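Local coordinates for protein tRNA(Ile2) 2-agmatinylcytidine synthetase TiaS (Archaeoglobus fulgidus, PDB 5XOB) that uses ATP to attach agmatine to the wobble cytidine of a minor isoleucine tRNA, forming 2-agmatinylcytidine and switching the codon read from AUG to AUA, at residues A[344-355]-A[373-384]; A[102-113]-A[143-152]. All blocks are in the same frame, centred on the assembly; numbering follows the deposited sequence.

Contact 1 of 2, residues A[344-355]-A[373-384]. With ZN (zinc ion), chain B.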
loop_
_atom_site.group_PDB
_atom_site.type_symbol
_atom_site.label_atom_id
_atom_site.label_comp_id
_atom_site.label_asym_id
_atom_site.label_seq_id
_atom_site.Cartn_x
_atom_site.Cartn_y
_atom_site.Cartn_z
ATOM N N ILE A 344 -20.997 -23.332 -13.408
ATOM C CA ILE A 344 -21.941 -22.934 -14.450
ATOM C C ILE A 344 -22.330 -24.148 -15.282
ATOM O O ILE A 344 -21.483 -24.791 -15.913
ATOM C CB ILE A 344 -21.375 -21.848 -15.398
ATOM C CG1 ILE A 344 -20.526 -20.817 -14.640
ATOM C CG2 ILE A 344 -22.508 -21.172 -16.164
ATOM C CD1 ILE A 344 -19.038 -21.114 -14.663
ATOM N N TRP A 345 -23.621 -24.455 -15.271
ATOM C CA TRP A 345 -24.167 -25.509 -16.102
ATOM C C TRP A 345 -24.808 -24.891 -17.324
ATOM O O TRP A 345 -25.334 -23.779 -17.271
ATOM C CB TRP A 345 -25.177 -26.336 -15.313
ATOM C CG TRP A 345 -24.505 -27.131 -14.268
ATOM C CD1 TRP A 345 -24.480 -26.879 -12.927
ATOM C CD2 TRP A 345 -23.700 -28.290 -14.478
ATOM N NE1 TRP A 345 -23.724 -27.829 -12.285
ATOM C CE2 TRP A 345 -23.233 -28.707 -13.217
ATOM C CE3 TRP A 345 -23.340 -29.025 -15.612
ATOM C CZ2 TRP A 345 -22.423 -29.830 -13.056
ATOM C CZ3 TRP A 345 -22.536 -30.140 -15.452
ATOM C CH2 TRP A 345 -22.085 -30.531 -14.183
ATOM N N VAL A 346 -24.747 -25.623 -18.428
ATOM C CA VAL A 346 -25.246 -25.148 -19.709
ATOM C C VAL A 346 -25.883 -26.309 -20.478
ATOM O O VAL A 346 -25.290 -27.382 -20.576
ATOM C CB VAL A 346 -24.085 -24.533 -20.525
ATOM C CG1 VAL A 346 -24.358 -24.591 -22.023
ATOM C CG2 VAL A 346 -23.818 -23.105 -20.072
ATOM N N GLU A 347 -27.087 -26.094 -21.012
ATOM C CA GLU A 347 -27.720 -27.052 -21.923
ATOM C C GLU A 347 -27.612 -26.506 -23.335
ATOM O O GLU A 347 -28.138 -25.432 -23.624
ATOM C CB GLU A 347 -29.197 -27.266 -21.586
ATOM C CG GLU A 347 -29.491 -27.534 -20.118
ATOM C CD GLU A 347 -30.806 -28.269 -19.905
ATOM O OE1 GLU A 347 -31.592 -28.397 -20.874
ATOM O OE2 GLU A 347 -31.056 -28.724 -18.766
ATOM N N LYS A 348 -26.942 -27.238 -24.216
ATOM C CA LYS A 348 -26.708 -26.751 -25.569
ATOM C C LYS A 348 -26.839 -27.845 -26.621
ATOM O O LYS A 348 -26.926 -29.026 -26.296
ATOM C CB LYS A 348 -25.326 -26.113 -25.646
ATOM C CG LYS A 348 -24.162 -27.085 -25.561
ATOM C CD LYS A 348 -22.856 -26.329 -25.363
ATOM C CE LYS A 348 -21.688 -27.018 -26.050
ATOM N NZ LYS A 348 -20.393 -26.352 -25.736
ATOM N N ASN A 349 -26.847 -27.443 -27.886
ATOM C CA ASN A 349 -27.015 -28.401 -28.965
ATOM C C ASN A 349 -25.833 -29.341 -29.065
ATOM O O ASN A 349 -24.698 -28.939 -28.799
ATOM C CB ASN A 349 -27.227 -27.704 -30.308
ATOM C CG ASN A 349 -28.616 -27.120 -30.444
ATOM O OD1 ASN A 349 -29.309 -26.891 -29.450
ATOM N ND2 ASN A 349 -29.032 -26.876 -31.678
ATOM N N PRO A 350 -26.100 -30.597 -29.460
ATOM C CA PRO A 350 -25.057 -31.605 -29.593
ATOM C C PRO A 350 -24.070 -31.266 -30.702
ATOM O O PRO A 350 -24.450 -30.675 -31.714
ATOM C CB PRO A 350 -25.829 -32.888 -29.951
ATOM C CG PRO A 350 -27.269 -32.573 -29.780
ATOM C CD PRO A 350 -27.400 -31.099 -29.935
ATOM N N ILE A 351 -22.812 -31.638 -30.490
ATOM C CA ILE A 351 -21.767 -31.475 -31.490
ATOM C C ILE A 351 -21.808 -32.682 -32.425
ATOM O O ILE A 351 -21.844 -33.822 -31.959
ATOM C CB ILE A 351 -20.372 -31.371 -30.819
ATOM C CG1 ILE A 351 -20.304 -30.159 -29.866
ATOM C CG2 ILE A 351 -19.263 -31.305 -31.862
ATOM C CD1 ILE A 351 -20.638 -28.815 -30.494
ATOM N N CYS A 352 -21.812 -32.434 -33.732
ATOM C CA CYS A 352 -21.790 -33.517 -34.716
ATOM C C CYS A 352 -20.510 -34.353 -34.584
ATOM O O CYS A 352 -19.420 -33.795 -34.529
ATOM C CB CYS A 352 -21.895 -32.973 -36.138
ATOM S SG CYS A 352 -21.800 -34.262 -37.400
ATOM N N PRO A 353 -20.640 -35.691 -34.542
ATOM C CA PRO A 353 -19.493 -36.564 -34.280
ATOM C C PRO A 353 -18.527 -36.671 -35.453
ATOM O O PRO A 353 -17.341 -36.946 -35.247
ATOM C CB PRO A 353 -20.136 -37.939 -34.016
ATOM C CG PRO A 353 -21.616 -37.728 -34.043
ATOM C CD PRO A 353 -21.850 -36.480 -34.829
ATOM N N SER A 354 -19.035 -36.477 -36.669
ATOM C CA SER A 354 -18.203 -36.526 -37.867
ATOM C C SER A 354 -17.431 -35.226 -38.055
ATOM O O SER A 354 -16.221 -35.176 -37.835
ATOM C CB SER A 354 -19.046 -36.804 -39.113
ATOM O OG SER A 354 -18.321 -36.481 -40.292
ATOM N N CYS A 355 -18.141 -34.176 -38.458
ATOM C CA CYS A 355 -17.500 -32.913 -38.830
ATOM C C CYS A 355 -17.141 -32.039 -37.620
ATOM O O CYS A 355 -16.321 -31.126 -37.734
ATOM C CB CYS A 355 -18.401 -32.123 -39.776
ATOM S SG CYS A 355 -19.790 -31.339 -38.934
ATOM N N CYS A 373 -23.179 -33.851 -43.030
ATOM C CA CYS A 373 -23.021 -35.279 -42.805
ATOM C C CYS A 373 -24.444 -35.825 -42.875
ATOM O O CYS A 373 -25.347 -35.108 -43.296
ATOM C CB CYS A 373 -22.373 -35.519 -41.453
ATOM S SG CYS A 373 -20.886 -34.509 -41.264
ATOM N N ARG A 374 -24.671 -37.077 -42.508
ATOM C CA ARG A 374 -26.050 -37.581 -42.478
ATOM C C ARG A 374 -26.428 -37.967 -41.046
ATOM O O ARG A 374 -27.052 -39.007 -40.814
ATOM C CB ARG A 374 -26.220 -38.750 -43.446
ATOM N N THR A 375 -26.064 -37.110 -40.092
ATOM C CA THR A 375 -26.059 -37.488 -38.677
ATOM C C THR A 375 -27.194 -36.880 -37.847
ATOM O O THR A 375 -27.828 -35.898 -38.234
ATOM C CB THR A 375 -24.704 -37.153 -38.031
ATOM O OG1 THR A 375 -24.501 -35.739 -38.031
ATOM C CG2 THR A 375 -23.572 -37.814 -38.802
ATOM N N LYS A 376 -27.411 -37.485 -36.684
ATOM C CA LYS A 376 -28.607 -37.284 -35.882
ATOM C C LYS A 376 -28.299 -37.389 -34.385
ATOM O O LYS A 376 -27.339 -38.050 -33.992
ATOM C CB LYS A 376 -29.620 -38.375 -36.246
ATOM C CG LYS A 376 -30.933 -37.895 -36.853
ATOM C CD LYS A 376 -32.127 -38.573 -36.181
ATOM C CE LYS A 376 -32.128 -38.335 -34.670
ATOM N NZ LYS A 376 -33.476 -38.406 -34.044
ATOM N N ALA A 377 -29.121 -36.743 -33.562
ATOM C CA ALA A 377 -29.067 -36.905 -32.106
ATOM C C ALA A 377 -30.328 -36.317 -31.491
ATOM O O ALA A 377 -30.915 -35.396 -32.053
ATOM C CB ALA A 377 -27.835 -36.230 -31.534
ATOM N N ASP A 378 -30.740 -36.834 -30.336
ATOM C CA ASP A 378 -32.074 -36.518 -29.782
ATOM C C ASP A 378 -32.108 -35.531 -28.604
ATOM O O ASP A 378 -33.132 -34.866 -28.393
ATOM C CB ASP A 378 -32.811 -37.813 -29.388
ATOM C CG ASP A 378 -33.755 -38.310 -30.475
ATOM O OD1 ASP A 378 -34.623 -37.525 -30.930
ATOM O OD2 ASP A 378 -33.632 -39.490 -30.870
ATOM N N GLU A 379 -31.018 -35.439 -27.843
ATOM C CA GLU A 379 -31.001 -34.614 -26.627
ATOM C C GLU A 379 -29.840 -33.616 -26.597
ATOM O O GLU A 379 -28.801 -33.825 -27.229
ATOM C CB GLU A 379 -31.024 -35.487 -25.353
ATOM C CG GLU A 379 -30.090 -36.699 -25.345
ATOM C CD GLU A 379 -30.326 -37.641 -24.163
ATOM O OE1 GLU A 379 -29.335 -38.067 -23.534
ATOM O OE2 GLU A 379 -31.496 -37.965 -23.861
ATOM N N LYS A 380 -30.042 -32.534 -25.849
ATOM C CA LYS A 380 -29.092 -31.432 -25.789
ATOM C C LYS A 380 -27.848 -31.825 -25.000
ATOM O O LYS A 380 -27.944 -32.442 -23.942
ATOM C CB LYS A 380 -29.744 -30.193 -25.159
ATOM C CG LYS A 380 -31.028 -29.759 -25.849
ATOM C CD LYS A 380 -31.343 -28.284 -25.646
ATOM C CE LYS A 380 -30.551 -27.410 -26.606
ATOM N NZ LYS A 380 -30.869 -25.963 -26.473
ATOM N N LEU A 381 -26.685 -31.474 -25.542
ATOM C CA LEU A 381 -25.403 -31.633 -24.854
ATOM C C LEU A 381 -25.397 -30.818 -23.554
ATOM O O LEU A 381 -25.889 -29.685 -23.525
ATOM C CB LEU A 381 -24.268 -31.182 -25.789
ATOM C CG LEU A 381 -22.795 -31.296 -25.377
ATOM C CD1 LEU A 381 -22.470 -32.662 -24.793
ATOM C CD2 LEU A 381 -21.898 -31.009 -26.576
ATOM N N ARG A 382 -24.865 -31.396 -22.478
ATOM C CA ARG A 382 -24.835 -30.716 -21.183
ATOM C C ARG A 382 -23.432 -30.727 -20.576
ATOM O O ARG A 382 -22.971 -31.750 -20.066
ATOM C CB ARG A 382 -25.854 -31.349 -20.230
ATOM C CG ARG A 382 -26.631 -30.337 -19.394
ATOM C CD ARG A 382 -28.050 -30.803 -19.092
ATOM N NE ARG A 382 -28.871 -30.916 -20.305
ATOM C CZ ARG A 382 -29.167 -32.055 -20.937
ATOM N NH1 ARG A 382 -28.711 -33.232 -20.509
ATOM N NH2 ARG A 382 -29.927 -32.012 -22.027
ATOM N N GLU A 383 -22.763 -29.576 -20.650
ATOM C CA GLU A 383 -21.408 -29.416 -20.131
ATOM C C GLU A 383 -21.341 -28.405 -18.986
ATOM O O GLU A 383 -22.046 -27.389 -18.977
ATOM C CB GLU A 383 -20.454 -28.950 -21.236
ATOM C CG GLU A 383 -20.460 -29.797 -22.498
ATOM C CD GLU A 383 -19.172 -29.658 -23.295
ATOM O OE1 GLU A 383 -19.241 -29.256 -24.477
ATOM O OE2 GLU A 383 -18.085 -29.939 -22.736
ATOM N N LYS A 384 -20.477 -28.701 -18.021
ATOM C CA LYS A 384 -20.028 -27.706 -17.064
ATOM C C LYS A 384 -19.101 -26.757 -17.825
ATOM O O LYS A 384 -18.187 -27.194 -18.532
ATOM C CB LYS A 384 -19.288 -28.372 -15.899
ATOM C CG LYS A 384 -18.508 -27.414 -15.006
ATOM C CD LYS A 384 -17.246 -28.061 -14.447
ATOM C CE LYS A 384 -16.131 -27.043 -14.258
ATOM N NZ LYS A 384 -14.822 -27.698 -13.987
HETATM ZN ZN ZN B . -21.255 -32.875 -39.353
#
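Cys352, Cys355 and Cys373 reach a shared zinc ion with their sulfurs, Cys355 SG at 2.2 Å from the metal; Cys370, on strand 368-370, completes the Cys4 site of this zinc ribbon. Thr375 OG1 lies 3.1 Å from Cys352 SG, and the backbone N of Ser354 gives that same sulfur a weak hydrogen bond. Some distance from the metal, strands 345-348 and 381-384 run antiparallel as a two-stranded ribbon. Its straightest bond is Lys348 N to Leu381 O, 2.8 Å with 177° at the hydrogen; the reciprocal bonds between Val346 and Glu383 are weak. On the Val346 side of the ribbon, the Lys348 chain, its CG tucked between the backbone N and the carbonyl carbon (chi1 71°), passes alongside Leu381 and brings NZ to Glu383 OE1 in a weak, 3.4 Å salt bridge. With an alanine here in place of Lys348 both NZ and the methylene CE beside Leu381 CD2 are gone, which is likely to leave the Glu383 carboxylate without its partner across the ribbon and a gap beside the leucine. On the other side, Glu347 and Arg382 point the same way, Glu347 OE2 at 3.5 Å from Arg382 NE, with carboxylate and guanidinium planes turned 66° apart, so the pair is no flat, two-pronged bridge. Farther along this side Lys384 CB sits over one face of the Trp345 six-membered ring in a CH-pi contact, 4.1 Å from its centroid. Apolar packing is modest: Leu381 CD2 touches Ile351 CG1, and Pro350 CG approaches Ala377 CB. Asn349 ND2 donates a hydrogen bond to Met359 O, outside the two segments. The chemistry is thus divided, metal-sulfur bonds holding the far end, a few backbone bonds and long charge pairs the ribbon, consistent with a small domain stabilised chiefly by its zinc.

Contact 2 of 2, residues A[102-113]-A[143-152]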
loop_
_atom_site.group_PDB
_atom_site.type_symbol
_atom_site.label_atom_id
_atom_site.label_comp_id
_atom_site.label_asym_id
_atom_site.label_seq_id
_atom_site.Cartn_x
_atom_site.Cartn_y
_atom_site.Cartn_z
ATOM N N ALA A 102 5.228 5.451 25.754
ATOM C CA ALA A 102 4.913 5.173 24.342
ATOM C C ALA A 102 3.839 4.107 24.193
ATOM O O ALA A 102 2.976 4.191 23.318
ATOM C CB ALA A 102 6.166 4.739 23.598
ATOM N N VAL A 103 3.918 3.096 25.048
ATOM C CA VAL A 103 2.992 1.973 25.018
ATOM C C VAL A 103 1.539 2.445 25.155
ATOM O O VAL A 103 0.660 1.922 24.467
ATOM C CB VAL A 103 3.368 0.903 26.087
ATOM C CG1 VAL A 103 3.154 1.426 27.504
ATOM C CG2 VAL A 103 2.607 -0.399 25.871
ATOM N N LYS A 104 1.286 3.453 25.993
ATOM C CA LYS A 104 -0.081 3.968 26.166
ATOM C C LYS A 104 -0.670 4.593 24.893
ATOM O O LYS A 104 -1.871 4.861 24.834
ATOM C CB LYS A 104 -0.148 4.957 27.336
ATOM C CG LYS A 104 -0.022 4.271 28.689
ATOM C CD LYS A 104 -0.177 5.244 29.844
ATOM C CE LYS A 104 0.411 4.684 31.136
ATOM N NZ LYS A 104 0.895 5.766 32.044
ATOM N N LEU A 105 0.171 4.804 23.879
ATOM C CA LEU A 105 -0.242 5.420 22.614
ATOM C C LEU A 105 -0.527 4.435 21.475
ATOM O O LEU A 105 -0.828 4.862 20.356
ATOM C CB LEU A 105 0.840 6.390 22.131
ATOM C CG LEU A 105 1.156 7.625 22.973
ATOM C CD1 LEU A 105 2.309 8.375 22.317
ATOM C CD2 LEU A 105 -0.062 8.524 23.109
ATOM N N LYS A 106 -0.425 3.135 21.738
ATOM C CA LYS A 106 -0.716 2.133 20.711
ATOM C C LYS A 106 -2.113 2.327 20.109
ATOM O O LYS A 106 -2.259 2.332 18.889
ATOM C CB LYS A 106 -0.553 0.708 21.256
ATOM C CG LYS A 106 -0.451 -0.352 20.171
ATOM C CD LYS A 106 -0.932 -1.721 20.644
ATOM C CE LYS A 106 -1.734 -2.449 19.566
ATOM N NZ LYS A 106 -3.019 -1.756 19.233
ATOM N N PRO A 107 -3.140 2.501 20.961
ATOM C CA PRO A 107 -4.488 2.717 20.431
ATOM C C PRO A 107 -4.602 3.959 19.555
ATOM O O PRO A 107 -5.251 3.925 18.509
ATOM C CB PRO A 107 -5.343 2.896 21.700
ATOM C CG PRO A 107 -4.561 2.272 22.803
ATOM C CD PRO A 107 -3.123 2.475 22.439
ATOM N N PHE A 108 -3.994 5.053 19.996
ATOM C CA PHE A 108 -3.982 6.275 19.210
ATOM C C PHE A 108 -3.413 5.993 17.823
ATOM O O PHE A 108 -4.056 6.275 16.810
ATOM C CB PHE A 108 -3.148 7.370 19.896
ATOM C CG PHE A 108 -3.259 8.722 19.226
ATOM C CD1 PHE A 108 -4.214 9.646 19.645
ATOM C CD2 PHE A 108 -2.430 9.058 18.159
ATOM C CE1 PHE A 108 -4.331 10.875 19.021
ATOM C CE2 PHE A 108 -2.546 10.289 17.535
ATOM C CZ PHE A 108 -3.496 11.197 17.966
ATOM N N ALA A 109 -2.208 5.433 17.790
ATOM C CA ALA A 109 -1.535 5.117 16.532
ATOM C C ALA A 109 -2.430 4.264 15.645
ATOM O O ALA A 109 -2.623 4.577 14.478
ATOM C CB ALA A 109 -0.221 4.400 16.796
ATOM N N ASP A 110 -2.984 3.197 16.216
ATOM C CA ASP A 110 -3.922 2.312 15.512
ATOM C C ASP A 110 -4.997 3.080 14.769
ATOM O O ASP A 110 -5.236 2.855 13.583
ATOM C CB ASP A 110 -4.619 1.372 16.502
ATOM C CG ASP A 110 -4.054 -0.034 16.481
ATOM O OD1 ASP A 110 -2.807 -0.195 16.454
ATOM O OD2 ASP A 110 -4.872 -0.983 16.508
ATOM N N LYS A 111 -5.650 3.979 15.497
ATOM C CA LYS A 111 -6.750 4.780 14.971
ATOM C C LYS A 111 -6.281 5.738 13.877
ATOM O O LYS A 111 -6.995 5.987 12.908
ATOM C CB LYS A 111 -7.392 5.571 16.109
ATOM C CG LYS A 111 -8.685 6.269 15.745
ATOM C CD LYS A 111 -9.271 6.954 16.968
ATOM C CE LYS A 111 -10.611 7.612 16.675
ATOM N NZ LYS A 111 -11.014 8.536 17.775
ATOM N N ALA A 112 -5.079 6.280 14.038
ATOM C CA ALA A 112 -4.494 7.134 13.016
ATOM C C ALA A 112 -4.233 6.368 11.721
ATOM O O ALA A 112 -4.367 6.916 10.626
ATOM C CB ALA A 112 -3.204 7.749 13.530
ATOM N N ILE A 113 -3.879 5.095 11.855
ATOM C CA ILE A 113 -3.524 4.273 10.705
ATOM C C ILE A 113 -4.771 3.745 10.013
ATOM O O ILE A 113 -4.803 3.651 8.788
ATOM C CB ILE A 113 -2.603 3.105 11.123
ATOM C CG1 ILE A 113 -1.317 3.668 11.735
ATOM C CG2 ILE A 113 -2.256 2.222 9.928
ATOM C CD1 ILE A 113 -0.413 2.628 12.353
ATOM N N ILE A 143 -0.755 14.748 15.224
ATOM C CA ILE A 143 -1.456 13.481 15.023
ATOM C C ILE A 143 -0.438 12.438 14.568
ATOM O O ILE A 143 -0.237 11.423 15.233
ATOM C CB ILE A 143 -2.583 13.616 13.973
ATOM C CG1 ILE A 143 -3.673 14.573 14.471
ATOM C CG2 ILE A 143 -3.206 12.266 13.670
ATOM C CD1 ILE A 143 -4.558 15.120 13.368
ATOM N N GLY A 144 0.211 12.713 13.442
ATOM C CA GLY A 144 1.263 11.845 12.922
ATOM C C GLY A 144 2.427 11.612 13.874
ATOM O O GLY A 144 2.917 10.483 13.997
ATOM N N ALA A 145 2.874 12.678 14.541
ATOM C CA ALA A 145 3.960 12.592 15.525
ATOM C C ALA A 145 3.615 11.613 16.644
ATOM O O ALA A 145 4.428 10.758 16.998
ATOM C CB ALA A 145 4.278 13.967 16.100
ATOM N N LEU A 146 2.405 11.729 17.186
ATOM C CA LEU A 146 1.933 10.806 18.219
ATOM C C LEU A 146 1.818 9.370 17.703
ATOM O O LEU A 146 2.157 8.407 18.414
ATOM C CB LEU A 146 0.570 11.258 18.747
ATOM C CG LEU A 146 0.544 12.462 19.687
ATOM C CD1 LEU A 146 -0.890 12.919 19.911
ATOM C CD2 LEU A 146 1.211 12.142 21.020
ATOM N N ALA A 147 1.327 9.235 16.471
ATOM C CA ALA A 147 1.157 7.922 15.850
ATOM C C ALA A 147 2.490 7.230 15.571
ATOM O O ALA A 147 2.598 6.015 15.713
ATOM C CB ALA A 147 0.346 8.039 14.573
ATOM N N ALA A 148 3.504 7.990 15.179
ATOM C CA ALA A 148 4.823 7.413 14.937
ATOM C C ALA A 148 5.413 6.845 16.225
ATOM O O ALA A 148 6.177 5.882 16.202
ATOM C CB ALA A 148 5.763 8.448 14.331
ATOM N N VAL A 149 5.050 7.447 17.348
ATOM C CA VAL A 149 5.559 7.040 18.657
ATOM C C VAL A 149 4.789 5.834 19.213
ATOM O O VAL A 149 5.394 4.924 19.790
ATOM C CB VAL A 149 5.527 8.239 19.649
ATOM C CG1 VAL A 149 5.800 7.808 21.084
ATOM C CG2 VAL A 149 6.540 9.293 19.226
ATOM N N GLY A 150 3.468 5.825 19.033
ATOM C CA GLY A 150 2.614 4.775 19.609
ATOM C C GLY A 150 2.516 3.471 18.828
ATOM O O GLY A 150 2.235 2.414 19.406
ATOM N N ALA A 151 2.753 3.533 17.523
ATOM C CA ALA A 151 2.474 2.408 16.642
ATOM C C ALA A 151 3.201 1.151 17.092
ATOM O O ALA A 151 4.426 1.160 17.226
ATOM C CB ALA A 151 2.860 2.752 15.214
ATOM N N GLU A 152 2.445 0.078 17.336
ATOM C CA GLU A 152 3.037 -1.239 17.560
ATOM C C GLU A 152 3.181 -1.967 16.233
ATOM O O GLU A 152 2.220 -2.064 15.467
ATOM C CB GLU A 152 2.200 -2.089 18.513
ATOM C CG GLU A 152 2.669 -3.541 18.562
ATOM C CD GLU A 152 2.095 -4.333 19.721
ATOM O OE1 GLU A 152 1.752 -5.517 19.504
ATOM O OE2 GLU A 152 1.990 -3.781 20.842
#
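Ala109 CB presses into the C-terminal turn of helix 141-150, 3.2 Å from Ala151 N, where segments 106-113 and 143-150 cross at -120°, their axes 7.5 Å apart at closest approach. This close helix-helix packing, at the join of the TCKD and FLD regions, rests on small residues: Ala109 lies against Ala147 and Ala151, Ala112 CB meets Ala147 CB, and Gly150 lets the backbones touch. A CB on Gly150 would run into Leu105 O; instead the Gly150 CA makes a CA-H...O contact with that oxygen, and Lys106 CA returns one to Gly150 O. Larger side chains close the flank. Phe108 CG stands opposite the backbone N (chi1 -172°), which carries the ring out to helix 141-150: Leu146 CD1 lies over one face, 4.1 Å from the ring centroid, and Ile143 O meets the edge in the ring plane, 3.5 Å from Phe108 CE2. Leu105 CD1 touches both Val149 CG1 and Leu146 CD2. Beyond this shell, Leu105 and Leu146 rest on helix 119-129 through Val125 and Ala122, Val149 lies against strand 93-98, and Arg41 hydrogen-bonds to the carbonyls of Ala148 and Ala151, fixing the helix end over the central sheet. At the outer margin the aliphatic part of Lys106 crosses Glu152, whose CB is 3.6 Å from Lys106 CG, while Lys106 NZ turns back to Asp110 OD1 in a weak salt bridge of 3.2 Å.

Contact 2 comes first along the chain and closes before contact 1 opens. Their centres are about 65 Å apart and their nearest atoms about 37 Å, on opposite sides of the chain's centre, and they share no helix, strand or sheet. Contact 2 joins a helix within the TCKD range to one within the FLD range, beside the eight-stranded sheet to which both regions contribute strands. Contact 1 belongs to the C-terminal zinc ribbon, reached after the OB-fold region. One is a buried seam in the body of the enzyme, the other a surface contact in an outlying module, consistent with a substrate-binding ribbon that moves relative to the rest.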